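Local coordinates for ubiquitin-conjugating enzyme (Plasmodium vivax, PDB 2FO3), which probably acts as an E2 ubiquitin-conjugating enzyme, carrying activated ubiquitin for transfer to target proteins through its UBC domain, at residues A[38-43]-A[57-62]. Residues are numbered along the deposited sequence; the frame is centred on the assembly and turned at random.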
loop_
_atom_site.group_PDB
_atom_site.type_symbol
_atom_site.label_atom_id
_atom_site.label_comp_id
_atom_site.label_asym_id
_atom_site.label_seq_id
_atom_site.Cartn_x
_atom_site.Cartn_y
_atom_site.Cartn_z
ATOM N N TRP A 38 3.027 -7.486 4.359
ATOM C CA TRP A 38 2.893 -7.649 2.908
ATOM C C TRP A 38 3.859 -6.719 2.201
ATOM O O TRP A 38 4.214 -5.674 2.724
ATOM C CB TRP A 38 1.466 -7.304 2.425
ATOM C CG TRP A 38 0.338 -8.159 2.909
ATOM C CD1 TRP A 38 0.409 -9.290 3.720
ATOM C CD2 TRP A 38 -1.051 -8.013 2.551
ATOM N NE1 TRP A 38 -0.851 -9.797 3.901
ATOM C CE2 TRP A 38 -1.759 -9.052 3.189
ATOM C CE3 TRP A 38 -1.761 -7.102 1.738
ATOM C CZ2 TRP A 38 -3.169 -9.195 3.075
ATOM C CZ3 TRP A 38 -3.165 -7.234 1.623
ATOM C CH2 TRP A 38 -3.847 -8.288 2.292
ATOM N N ILE A 39 4.248 -7.071 0.987
ATOM C CA ILE A 39 5.015 -6.185 0.131
ATOM C C ILE A 39 4.296 -6.136 -1.195
ATOM O O ILE A 39 4.140 -7.160 -1.881
ATOM C CB ILE A 39 6.478 -6.654 -0.151
ATOM C CG1 ILE A 39 7.210 -7.094 1.123
ATOM C CG2 ILE A 39 7.264 -5.573 -0.932
ATOM C CD1 ILE A 39 7.528 -5.992 2.038
ATOM N N VAL A 40 3.853 -4.944 -1.543
ATOM C CA VAL A 40 3.184 -4.710 -2.812
ATOM C C VAL A 40 4.148 -4.088 -3.837
ATOM O O VAL A 40 4.819 -3.069 -3.566
ATOM C CB VAL A 40 1.902 -3.832 -2.599
ATOM C CG1 VAL A 40 1.258 -3.438 -3.941
ATOM C CG2 VAL A 40 0.920 -4.563 -1.740
ATOM N N LYS A 41 4.230 -4.708 -5.010
ATOM C CA LYS A 41 5.016 -4.177 -6.127
ATOM C C LYS A 41 4.116 -3.383 -7.079
ATOM O O LYS A 41 3.125 -3.905 -7.582
ATOM C CB LYS A 41 5.719 -5.332 -6.885
ATOM C CG LYS A 41 6.487 -4.893 -8.137
ATOM C CD LYS A 41 7.299 -6.048 -8.712
ATOM C CE LYS A 41 7.795 -5.715 -10.134
ATOM N NZ LYS A 41 8.880 -6.651 -10.644
ATOM N N TYR A 42 4.463 -2.126 -7.303
ATOM C CA TYR A 42 3.754 -1.294 -8.242
ATOM C C TYR A 42 4.685 -0.939 -9.385
ATOM O O TYR A 42 5.807 -0.490 -9.166
ATOM C CB TYR A 42 3.216 -0.028 -7.552
ATOM C CG TYR A 42 2.754 1.037 -8.499
ATOM C CD1 TYR A 42 1.694 0.797 -9.400
ATOM C CD2 TYR A 42 3.337 2.314 -8.467
ATOM C CE1 TYR A 42 1.254 1.814 -10.289
ATOM C CE2 TYR A 42 2.911 3.317 -9.319
ATOM C CZ TYR A 42 1.878 3.067 -10.234
ATOM O OH TYR A 42 1.485 4.075 -11.076
ATOM N N VAL A 43 4.221 -1.186 -10.612
ATOM C CA VAL A 43 4.950 -0.765 -11.818
ATOM C C VAL A 43 4.251 0.469 -12.326
ATOM O O VAL A 43 3.076 0.423 -12.654
ATOM C CB VAL A 43 4.964 -1.854 -12.907
ATOM C CG1 VAL A 43 5.812 -1.389 -14.128
ATOM C CG2 VAL A 43 5.490 -3.171 -12.329
ATOM N N LEU A 57 5.877 -1.171 -1.893
ATOM C CA LEU A 57 5.175 -0.634 -0.734
ATOM C C LEU A 57 5.129 -1.710 0.348
ATOM O O LEU A 57 4.602 -2.843 0.129
ATOM C CB LEU A 57 3.754 -0.276 -1.197
ATOM C CG LEU A 57 2.835 0.807 -0.682
ATOM C CD1 LEU A 57 3.494 2.192 -0.628
ATOM C CD2 LEU A 57 1.583 0.845 -1.593
ATOM N N LYS A 58 5.657 -1.387 1.515
ATOM C CA LYS A 58 5.586 -2.318 2.641
ATOM C C LYS A 58 4.361 -1.994 3.497
ATOM O O LYS A 58 4.116 -0.827 3.819
ATOM C CB LYS A 58 6.844 -2.296 3.479
ATOM C CG LYS A 58 6.791 -3.345 4.582
ATOM C CD LYS A 58 8.222 -3.745 5.023
ATOM C CE LYS A 58 8.223 -4.149 6.483
ATOM N NZ LYS A 58 9.640 -4.467 6.966
ATOM N N ILE A 59 3.615 -3.028 3.842
ATOM C CA ILE A 59 2.379 -2.910 4.589
ATOM C C ILE A 59 2.461 -3.740 5.853
ATOM O O ILE A 59 2.643 -4.942 5.801
ATOM C CB ILE A 59 1.141 -3.302 3.743
ATOM C CG1 ILE A 59 1.012 -2.393 2.500
ATOM C CG2 ILE A 59 -0.145 -3.191 4.601
ATOM C CD1 ILE A 59 0.068 -2.974 1.440
ATOM N N ILE A 60 2.361 -3.076 7.004
ATOM C CA ILE A 60 2.414 -3.782 8.284
ATOM C C ILE A 60 1.110 -3.669 9.024
ATOM O O ILE A 60 0.641 -2.551 9.328
ATOM C CB ILE A 60 3.556 -3.234 9.191
ATOM C CG1 ILE A 60 4.888 -3.207 8.437
ATOM C CG2 ILE A 60 3.653 -4.054 10.497
ATOM C CD1 ILE A 60 5.928 -2.334 9.046
ATOM N N PHE A 61 0.521 -4.811 9.341
ATOM C CA PHE A 61 -0.718 -4.837 10.127
ATOM C C PHE A 61 -0.402 -4.890 11.627
ATOM O O PHE A 61 0.181 -5.884 12.094
ATOM C CB PHE A 61 -1.553 -6.045 9.772
ATOM C CG PHE A 61 -1.961 -6.093 8.343
ATOM C CD1 PHE A 61 -3.155 -5.492 7.916
ATOM C CD2 PHE A 61 -1.146 -6.738 7.397
ATOM C CE1 PHE A 61 -3.531 -5.544 6.562
ATOM C CE2 PHE A 61 -1.521 -6.780 6.040
ATOM C CZ PHE A 61 -2.705 -6.180 5.633
ATOM N N PRO A 62 -0.767 -3.815 12.373
ATOM C CA PRO A 62 -0.517 -3.774 13.806
ATOM C C PRO A 62 -1.449 -4.723 14.560
ATOM O O PRO A 62 -2.459 -5.197 14.017
ATOM C CB PRO A 62 -0.791 -2.305 14.167
ATOM C CG PRO A 62 -1.835 -1.873 13.178
ATOM C CD PRO A 62 -1.418 -2.570 11.893
#
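Trp38 and Phe61 meet as a T-shaped pair where strands 37-43 and 54-60, the central hairpin of the antiparallel UBC sheet, join edge to edge. The Phe61 edge is directed at the indole face, with the planes at 72° and CE2 of Phe61 3.7 Å from CE2 of Trp38. Trp38 CG stands anti to the carbonyl carbon and beside the backbone N (chi1 -64°), which turns the indole to the side where Phe61, just past the end of its strand, arrives. The backbone of Trp38 is meanwhile paired with Ile59 by two bonds, N to Ile59 O and Ile59 N to Trp38 O, each 2.9 Å long. Ile39 forms the non-hydrogen-bonded pair with Lys58: CD1 of Ile39 rests 3.7 Å from CG of Lys58, against the methylene part of an extended side chain, while CA of Ile39 makes a C-H...O contact with Leu57 O. At Val40 the face returns to that of Trp38. CG2 of Val40 reaches diagonally to CD1 of Ile59 at 3.7 Å. A second hydrogen-bonded pair closes as Val40 N donates to Leu57 O (2.8 Å). Leu57 N returns a bond to Val40 O (2.7 Å). Ile105 of helix 105-116 touches Trp38, Ile59 and Phe61. The hairpin illustrates how an antiparallel pair spends its backbone polarity within the sheet and sorts its side chains by face: with four nearly straight amide bonds pairing the backbone, the buried face can be apolar and aromatic, while across the sheet Lys58 lends methylenes to Ile39 and its end leads away.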